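Long-range contacts in antifreeze protein (Marinomonas primoryensis, PDB 3P4G), which probably binds ice through ordered, clathrate-like surface waters, using a right-handed parallel beta-helix that depends on bound calcium ions: residues G229-G234 / A250-G255; N218-I223 / N237-V242; N37-V42 / D56-I61. All coordinates share one frame; numbering follows the deposited sequence.

Contact 1: residues G229-G234 / A250-G255. With CA (calcium ion), chain O; CA (calcium ion), chain N; CA (calcium ion), chain P.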
loop_
_atom_site.group_PDB
_atom_site.type_symbol
_atom_site.label_atom_id
_atom_site.label_comp_id
_atom_site.label_asym_id
_atom_site.label_seq_id
_atom_site.Cartn_x
_atom_site.Cartn_y
_atom_site.Cartn_z
ATOM N N GLY A 229 0.835 16.797 2.032
ATOM C CA GLY A 229 1.593 16.079 3.073
ATOM C C GLY A 229 3.070 15.937 2.663
ATOM O O GLY A 229 3.636 16.839 2.029
ATOM N N ASN A 230 3.689 14.817 2.982
ATOM C CA ASN A 230 5.134 14.703 2.796
ATOM C C ASN A 230 5.456 13.565 1.878
ATOM O O ASN A 230 4.855 12.508 1.974
ATOM C CB ASN A 230 5.822 14.470 4.133
ATOM C CG ASN A 230 5.611 15.612 5.094
ATOM O OD1 ASN A 230 5.392 15.398 6.295
ATOM N ND2 ASN A 230 5.664 16.822 4.590
ATOM N N ILE A 231 6.457 13.765 1.031
ATOM C CA ILE A 231 7.007 12.673 0.216
ATOM C C ILE A 231 8.524 12.629 0.475
ATOM O O ILE A 231 9.187 13.664 0.360
ATOM C CB ILE A 231 6.790 12.906 -1.307
ATOM C CG1 ILE A 231 5.311 12.981 -1.676
ATOM C CG2 ILE A 231 7.526 11.777 -2.156
ATOM C CD1 ILE A 231 5.042 13.418 -3.147
ATOM N N GLN A 232 9.051 11.442 0.812
ATOM C CA GLN A 232 10.491 11.214 0.901
ATOM C C GLN A 232 10.859 10.182 -0.167
ATOM O O GLN A 232 10.254 9.117 -0.191
ATOM C CB GLN A 232 10.833 10.685 2.320
ATOM C CG GLN A 232 12.264 10.257 2.498
ATOM C CD GLN A 232 13.247 11.382 2.193
ATOM O OE1 GLN A 232 14.029 11.328 1.230
ATOM N NE2 GLN A 232 13.208 12.418 3.039
ATOM N N GLY A 233 11.813 10.494 -1.037
ATOM C CA GLY A 233 12.252 9.518 -2.048
ATOM C C GLY A 233 13.166 8.502 -1.378
ATOM O O GLY A 233 13.239 7.334 -1.842
ATOM N N GLY A 234 13.858 8.959 -0.328
ATOM C CA GLY A 234 14.843 8.140 0.413
ATOM C C GLY A 234 16.157 8.052 -0.362
ATOM O O GLY A 234 16.350 8.776 -1.368
ATOM N N ALA A 250 3.203 21.301 2.010
ATOM C CA ALA A 250 3.756 20.063 1.548
ATOM C C ALA A 250 5.287 20.109 1.632
ATOM O O ALA A 250 5.898 21.170 1.486
ATOM C CB ALA A 250 3.362 19.832 0.120
ATOM N N ASN A 251 5.896 18.940 1.848
ATOM C CA ASN A 251 7.352 18.817 1.754
ATOM C C ASN A 251 7.714 17.638 0.884
ATOM O O ASN A 251 7.281 16.523 1.160
ATOM C CB ASN A 251 7.977 18.617 3.136
ATOM C CG ASN A 251 9.482 18.674 3.088
ATOM O OD1 ASN A 251 10.119 17.753 2.590
ATOM N ND2 ASN A 251 10.060 19.769 3.565
ATOM N N ILE A 252 8.489 17.891 -0.163
ATOM C CA ILE A 252 8.937 16.787 -1.051
ATOM C C ILE A 252 10.436 16.779 -0.992
ATOM O O ILE A 252 11.077 17.723 -1.496
ATOM C CB ILE A 252 8.432 16.962 -2.519
ATOM C CG1 ILE A 252 6.908 16.990 -2.541
ATOM C CG2 ILE A 252 8.929 15.787 -3.433
ATOM C CD1 ILE A 252 6.278 17.445 -3.882
ATOM N N SER A 253 10.984 15.714 -0.397
ATOM C CA SER A 253 12.421 15.569 -0.288
ATOM C C SER A 253 12.856 14.295 -1.025
ATOM O O SER A 253 12.302 13.205 -0.780
ATOM C CB SER A 253 12.779 15.533 1.177
ATOM O OG SER A 253 12.537 16.816 1.725
ATOM N N LEU A 254 13.832 14.437 -1.919
ATOM C CA LEU A 254 14.172 13.325 -2.804
ATOM C C LEU A 254 15.242 12.403 -2.242
ATOM O O LEU A 254 15.409 11.272 -2.736
ATOM C CB LEU A 254 14.568 13.832 -4.192
ATOM C CG LEU A 254 13.443 14.626 -4.880
ATOM C CD1 LEU A 254 13.806 15.069 -6.341
ATOM C CD2 LEU A 254 12.088 13.889 -4.872
ATOM N N GLY A 255 15.916 12.873 -1.197
ATOM C CA GLY A 255 16.864 12.054 -0.524
ATOM C C GLY A 255 18.225 12.033 -1.247
ATOM O O GLY A 255 18.460 12.727 -2.228
HETATM CA CA CA O . 16.758 9.548 -3.645
HETATM CA CA CA N . 14.519 5.532 -2.674
HETATM CA CA CA P . 19.011 13.554 -4.396
HETATM O O HOH W 1 9.465 14.931 2.989
#
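G234 and L254 converge on one calcium ion, which binds G234 O and L254 O at 2.4 Å each; these two oxygens come within 3.0 Å of each other. G236, D238, T256 and D259 also belong to the site. G233 O and G255 O each hold the next calcium ion on either side, so consecutive turns share a line of ions. Behind the metal, strands 230-232 and 251-253 run parallel, 2° apart, with I231 at the centre of the pairing. I231 N donates to N251 O at 2.9 Å, and I231 O accepts from S253 N at 2.8 Å; G233 N continues the series to S253 O. On the inner face I231 and I252 lie side by side, I231 CD1 reaching I252 CG1 at 4.1 Å. On the outer face N230 CG lies beside its own backbone N (chi1 -62°), and the amide's ND2 comes 3.3 Å from N251 CB. In one of two conformers of Q232, OE1 accepts from G234 N at 2.8 Å, in the plane and on a lone pair, a less certain tie between the strand's end and the metal-binding turn. Parallel strands in register, an aliphatic core and a glycine-rich calcium turn are characteristic of an RTX-like right-handed beta-helix.

Contact 2: residues N218-I223 / N237-V242. With CA (calcium ion), chain N; CA (calcium ion), chain M; CA (calcium ion), chain O.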
loop_
_atom_site.group_PDB
_atom_site.type_symbol
_atom_site.label_atom_id
_atom_site.label_comp_id
_atom_site.label_asym_id
_atom_site.label_seq_id
_atom_site.Cartn_x
_atom_site.Cartn_y
_atom_site.Cartn_z
ATOM N N ASN A 218 15.679 2.325 -5.607
ATOM C CA ASN A 218 15.312 3.292 -6.684
ATOM C C ASN A 218 13.832 3.166 -6.907
ATOM O O ASN A 218 13.356 2.204 -7.559
ATOM C CB ASN A 218 16.042 2.875 -7.965
ATOM C CG ASN A 218 17.536 2.795 -7.780
ATOM O OD1 ASN A 218 18.128 3.555 -7.035
ATOM N ND2 ASN A 218 18.147 1.871 -8.479
ATOM N N ASP A 219 13.099 4.119 -6.346
ATOM C CA ASP A 219 11.636 4.043 -6.330
ATOM C C ASP A 219 10.945 5.002 -7.285
ATOM O O ASP A 219 11.505 6.061 -7.632
ATOM C CB ASP A 219 11.191 4.406 -4.916
ATOM C CG ASP A 219 11.891 3.544 -3.863
ATOM O OD1 ASP A 219 11.651 2.319 -3.812
ATOM O OD2 ASP A 219 12.631 4.101 -3.067
ATOM N N THR A 220 9.741 4.603 -7.686
ATOM C CA THR A 220 8.855 5.450 -8.482
ATOM C C THR A 220 7.626 5.790 -7.664
ATOM O O THR A 220 6.907 4.890 -7.235
ATOM C CB THR A 220 8.427 4.722 -9.763
ATOM O OG1 THR A 220 9.571 4.462 -10.590
ATOM C CG2 THR A 220 7.443 5.552 -10.537
ATOM N N ILE A 221 7.379 7.084 -7.481
ATOM C CA ILE A 221 6.162 7.551 -6.760
ATOM C C ILE A 221 5.403 8.487 -7.649
ATOM O O ILE A 221 5.973 9.517 -8.094
ATOM C CB ILE A 221 6.621 8.272 -5.488
ATOM C CG1 ILE A 221 7.200 7.239 -4.492
ATOM C CG2 ILE A 221 5.448 9.050 -4.834
ATOM C CD1 ILE A 221 8.133 7.928 -3.458
ATOM N N ILE A 222 4.115 8.198 -7.858
ATOM C CA ILE A 222 3.253 9.032 -8.671
ATOM C C ILE A 222 2.007 9.411 -7.846
ATOM O O ILE A 222 1.288 8.520 -7.330
ATOM C CB ILE A 222 2.785 8.309 -9.904
ATOM C CG1 ILE A 222 3.990 7.922 -10.792
ATOM C CG2 ILE A 222 1.829 9.222 -10.735
ATOM C CD1 ILE A 222 3.662 6.922 -11.943
ATOM N N ILE A 223 1.767 10.712 -7.737
ATOM C CA ILE A 223 0.558 11.250 -7.059
ATOM C C ILE A 223 -0.267 11.958 -8.118
ATOM O O ILE A 223 0.166 12.996 -8.676
ATOM C CB ILE A 223 0.876 12.229 -5.885
ATOM C CG1 ILE A 223 1.962 11.681 -4.916
ATOM C CG2 ILE A 223 -0.446 12.600 -5.099
ATOM C CD1 ILE A 223 1.634 10.330 -4.194
ATOM N N ASN A 237 18.156 6.313 -6.482
ATOM C CA ASN A 237 17.870 7.237 -7.605
ATOM C C ASN A 237 16.394 7.120 -7.968
ATOM O O ASN A 237 15.978 6.175 -8.655
ATOM C CB ASN A 237 18.757 6.861 -8.779
ATOM C CG ASN A 237 20.213 6.733 -8.366
ATOM O OD1 ASN A 237 20.699 7.529 -7.561
ATOM N ND2 ASN A 237 20.913 5.691 -8.872
ATOM N N ASP A 238 15.601 8.030 -7.408
ATOM C CA ASP A 238 14.135 7.964 -7.416
ATOM C C ASP A 238 13.517 8.901 -8.452
ATOM O O ASP A 238 14.117 9.881 -8.850
ATOM C CB ASP A 238 13.635 8.373 -6.031
ATOM C CG ASP A 238 14.310 7.553 -4.930
ATOM O OD1 ASP A 238 14.067 6.310 -4.927
ATOM O OD2 ASP A 238 14.986 8.094 -4.022
ATOM N N ILE A 239 12.273 8.626 -8.804
ATOM C CA ILE A 239 11.508 9.570 -9.620
ATOM C C ILE A 239 10.148 9.809 -8.928
ATOM O O ILE A 239 9.451 8.834 -8.535
ATOM C CB ILE A 239 11.323 9.122 -11.096
ATOM C CG1 ILE A 239 10.487 10.211 -11.798
ATOM C CG2 ILE A 239 10.588 7.724 -11.212
ATOM C CD1 ILE A 239 10.662 10.218 -13.357
ATOM N N VAL A 240 9.815 11.066 -8.717
ATOM C CA VAL A 240 8.544 11.452 -8.098
ATOM C C VAL A 240 7.807 12.303 -9.100
ATOM O O VAL A 240 8.387 13.250 -9.672
ATOM C CB VAL A 240 8.777 12.234 -6.783
ATOM C CG1 VAL A 240 7.448 12.734 -6.177
ATOM C CG2 VAL A 240 9.517 11.335 -5.724
ATOM N N ARG A 241 6.533 11.994 -9.316
ATOM C CA ARG A 241 5.738 12.822 -10.202
ATOM C C ARG A 241 4.454 13.220 -9.454
ATOM O O ARG A 241 3.796 12.351 -8.869
ATOM C CB ARG A 241 5.382 12.071 -11.464
ATOM C CG ARG A 241 4.425 12.834 -12.423
ATOM C CD ARG A 241 4.756 12.506 -13.846
ATOM N NE ARG A 241 4.490 11.105 -14.113
ATOM C CZ ARG A 241 3.274 10.629 -14.412
ATOM N NH1 ARG A 241 2.250 11.475 -14.470
ATOM N NH2 ARG A 241 3.067 9.309 -14.632
ATOM N N VAL A 242 4.148 14.508 -9.472
ATOM C CA VAL A 242 2.897 15.030 -8.860
ATOM C C VAL A 242 2.110 15.710 -9.967
ATOM O O VAL A 242 2.602 16.633 -10.656
ATOM C CB VAL A 242 3.131 16.036 -7.701
ATOM C CG1 VAL A 242 1.764 16.568 -7.115
ATOM C CG2 VAL A 242 4.026 15.430 -6.620
HETATM CA CA CA N . 14.519 5.532 -2.674
HETATM CA CA CA M . 12.317 1.482 -1.738
HETATM CA CA CA O . 16.758 9.548 -3.645
#
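I222 lies alongside R241 and overlaps its guanidinium: I222 CG2 sits 4.0 Å above one face, offset toward the rim, and I222 CD1 comes within 3.6 Å of R241 NH2. The R241 chain leaves with CG anti to the backbone N (chi1 175°) and then bends twice, at chi2 and chi3, before the guanidinium; its polar end finds its main partner in E264. Two residues earlier on this face T220 and I239 pair in the same manner, I239 CG2 occupying the crowded position between backbone N and carbonyl carbon and touching T220 OG1 at 3.5 Å. The opposite face carries I221, I223, V240 and V242 into the core, where I231 lies against all four. Strands 220-223 and 239-242 are parallel, and I221 N to I239 O, at 2.9 Å, is one of a regular run of backbone bonds. Ahead of the strands, D219 and D238 hold equivalent places, one turn apart. D238 OD1 binds calcium at 2.4 Å and, through its anti lone pair, accepts D219 N at 2.8 Å. D219 OD2 binds that same ion, while D219 OD1 and D238 OD2 bind the next ions on either side. Further out, N218 OD1 accepts N237 N at 2.8 Å, the donor tilted 29° from the amide plane. With carboxylate oxygens 3.2 Å apart, D219 OD2 to D238 OD1, the calcium ion that binds both probably offsets their repulsion, consistent with a fold that depends on the metal.

Contact 3: residues N37-V42 / D56-I61. With CA (calcium ion), chain E; CA (calcium ion), chain F.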
loop_
_atom_site.group_PDB
_atom_site.type_symbol
_atom_site.label_atom_id
_atom_site.label_comp_id
_atom_site.label_asym_id
_atom_site.label_seq_id
_atom_site.Cartn_x
_atom_site.Cartn_y
_atom_site.Cartn_z
ATOM N N ASN A 37 -7.065 -33.224 3.225
ATOM C CA ASN A 37 -7.473 -32.013 2.503
ATOM C C ASN A 37 -8.986 -31.824 2.724
ATOM O O ASN A 37 -9.822 -32.448 2.041
ATOM C CB ASN A 37 -7.178 -32.218 1.002
ATOM C CG ASN A 37 -5.712 -32.494 0.718
ATOM O OD1 ASN A 37 -4.815 -31.970 1.387
ATOM N ND2 ASN A 37 -5.462 -33.324 -0.299
ATOM N N ASN A 38 -9.331 -31.069 3.755
ATOM C CA ASN A 38 -10.722 -30.800 4.098
ATOM C C ASN A 38 -11.500 -29.911 3.135
ATOM O O ASN A 38 -10.940 -29.067 2.443
ATOM C CB ASN A 38 -10.800 -30.218 5.511
ATOM C CG ASN A 38 -10.315 -31.187 6.558
ATOM O OD1 ASN A 38 -9.277 -30.978 7.195
ATOM N ND2 ASN A 38 -11.085 -32.265 6.776
ATOM N N ASN A 39 -12.823 -30.099 3.119
ATOM C CA ASN A 39 -13.731 -29.187 2.411
ATOM C C ASN A 39 -14.824 -28.863 3.417
ATOM O O ASN A 39 -15.594 -29.751 3.828
ATOM C CB ASN A 39 -14.348 -29.804 1.131
ATOM C CG ASN A 39 -15.256 -28.812 0.400
ATOM O OD1 ASN A 39 -14.903 -27.648 0.226
ATOM N ND2 ASN A 39 -16.421 -29.250 0.014
ATOM N N VAL A 40 -14.828 -27.618 3.885
ATOM C CA VAL A 40 -15.767 -27.193 4.917
ATOM C C VAL A 40 -16.717 -26.189 4.305
ATOM O O VAL A 40 -16.274 -25.171 3.765
ATOM C CB VAL A 40 -15.027 -26.610 6.140
ATOM C CG1 VAL A 40 -16.049 -26.107 7.268
ATOM C CG2 VAL A 40 -14.070 -27.648 6.705
ATOM N N ALA A 41 -18.030 -26.471 4.386
ATOM C CA ALA A 41 -19.043 -25.575 3.863
ATOM C C ALA A 41 -19.915 -25.137 5.013
ATOM O O ALA A 41 -20.568 -25.991 5.642
ATOM C CB ALA A 41 -19.926 -26.324 2.799
ATOM N N VAL A 42 -19.925 -23.844 5.298
ATOM C CA VAL A 42 -20.762 -23.251 6.363
ATOM C C VAL A 42 -21.773 -22.274 5.722
ATOM O O VAL A 42 -21.395 -21.253 5.147
ATOM C CB VAL A 42 -19.879 -22.510 7.435
ATOM C CG1 VAL A 42 -20.762 -21.893 8.544
ATOM C CG2 VAL A 42 -18.806 -23.466 8.009
ATOM N N ASP A 56 -4.204 -29.394 2.256
ATOM C CA ASP A 56 -4.599 -28.226 1.454
ATOM C C ASP A 56 -6.139 -28.167 1.536
ATOM O O ASP A 56 -6.849 -28.916 0.847
ATOM C CB ASP A 56 -4.149 -28.445 0.014
ATOM C CG ASP A 56 -2.626 -28.544 -0.134
ATOM O OD1 ASP A 56 -1.880 -28.085 0.762
ATOM O OD2 ASP A 56 -2.188 -29.124 -1.169
ATOM N N ASP A 57 -6.627 -27.294 2.413
ATOM C CA ASP A 57 -8.034 -27.294 2.836
ATOM C C ASP A 57 -8.778 -26.172 2.135
ATOM O O ASP A 57 -8.230 -25.096 1.883
ATOM C CB ASP A 57 -8.110 -27.032 4.339
ATOM C CG ASP A 57 -7.303 -28.047 5.149
ATOM O OD1 ASP A 57 -7.599 -29.277 5.101
ATOM O OD2 ASP A 57 -6.376 -27.616 5.844
ATOM N N LYS A 58 -10.064 -26.388 1.910
ATOM C CA LYS A 58 -10.926 -25.359 1.367
ATOM C C LYS A 58 -12.012 -25.147 2.419
ATOM O O LYS A 58 -12.580 -26.119 2.953
ATOM C CB LYS A 58 -11.609 -25.797 0.058
ATOM C CG LYS A 58 -12.545 -24.655 -0.501
ATOM C CD LYS A 58 -12.829 -24.843 -2.010
ATOM C CE LYS A 58 -13.897 -23.841 -2.547
ATOM N NZ LYS A 58 -14.236 -24.223 -3.974
ATOM N N VAL A 59 -12.238 -23.882 2.751
ATOM C CA VAL A 59 -13.294 -23.470 3.694
ATOM C C VAL A 59 -14.138 -22.352 3.040
ATOM O O VAL A 59 -13.591 -21.386 2.483
ATOM C CB VAL A 59 -12.699 -22.961 5.031
ATOM C CG1 VAL A 59 -13.841 -22.398 5.881
ATOM C CG2 VAL A 59 -11.940 -24.064 5.810
ATOM N N SER A 60 -15.464 -22.496 3.109
ATOM C CA SER A 60 -16.376 -21.543 2.484
ATOM C C SER A 60 -17.474 -21.264 3.479
ATOM O O SER A 60 -18.133 -22.182 3.969
ATOM C CB SER A 60 -16.970 -22.106 1.191
ATOM O OG SER A 60 -15.954 -22.535 0.308
ATOM N N ILE A 61 -17.643 -19.995 3.783
ATOM C CA ILE A 61 -18.552 -19.505 4.845
ATOM C C ILE A 61 -19.439 -18.443 4.202
ATOM O O ILE A 61 -18.940 -17.455 3.645
ATOM C CB ILE A 61 -17.692 -18.879 6.043
ATOM C CG1 ILE A 61 -16.825 -19.950 6.736
ATOM C CG2 ILE A 61 -18.553 -18.123 7.092
ATOM C CD1 ILE A 61 -15.516 -19.439 7.325
HETATM CA CA CA E . -6.936 -30.533 6.919
HETATM CA CA CA F . -4.287 -26.582 5.914
HETATM O O HOH W 2 -16.011 -25.376 0.788
#
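N37 and D57 share a first torsion: chi1 of -59° in N37 and -57° in D57 sets CG beside the residue's own backbone N, anti to its carbonyl carbon. From there N37 OD1 accepts D56 N at 2.8 Å, and D57 OD1 takes N38 N at 2.8 Å on its anti lone pair. The same D57 OD1 binds calcium at 2.3 Å, in a site that also includes D34, S36, N38, V52 and A54; D57 OD2 binds the next ion, so one carboxylate bridges two turns and holds a backbone N-H as well. In the strands that follow, N39 lies beside K58, its OD1 3.8 Å from K58 CB. A water donates to N39 OD1 at 2.6 Å and to V40 O, and, in one of two conformers of S60, also accepts from S60 OG. On the inner face V40 CB meets V59 CG2 at 4.0 Å, and V42 CB meets I61 CG1 at the same distance. Near the N-terminal end of the beta-helix, strand 39-42 is flanked by the short strand 24-25, whose F25 packs on V40 and V42, while strand 85-88 follows 58-61 on the far side, placing L86 against V59 and I61.

From the N terminus, contact 3 comes first: 56-61 returns beside 37-42 after one coil that passes through strand 50-51. Many coils later contacts 2 and 1 interlock. Each closes a single turn, and because their segments alternate, 218-223, 229-234, 237-242, 250-255, the two loops cross. Contact 2 builds the same row of strands as contact 3, whereas contact 1 belongs to the row facing it across the core. Contacts 1 and 2 meet at two shared calcium ions, G233 O joining D219 and D238 on one, G234 O and L254 O joining D238 on the next, and through L254 CD2 and V240 CG2 in the interior. Contact 3 is about 43 Å, centre to centre, from contact 2, on the opposite side of the chain's centre.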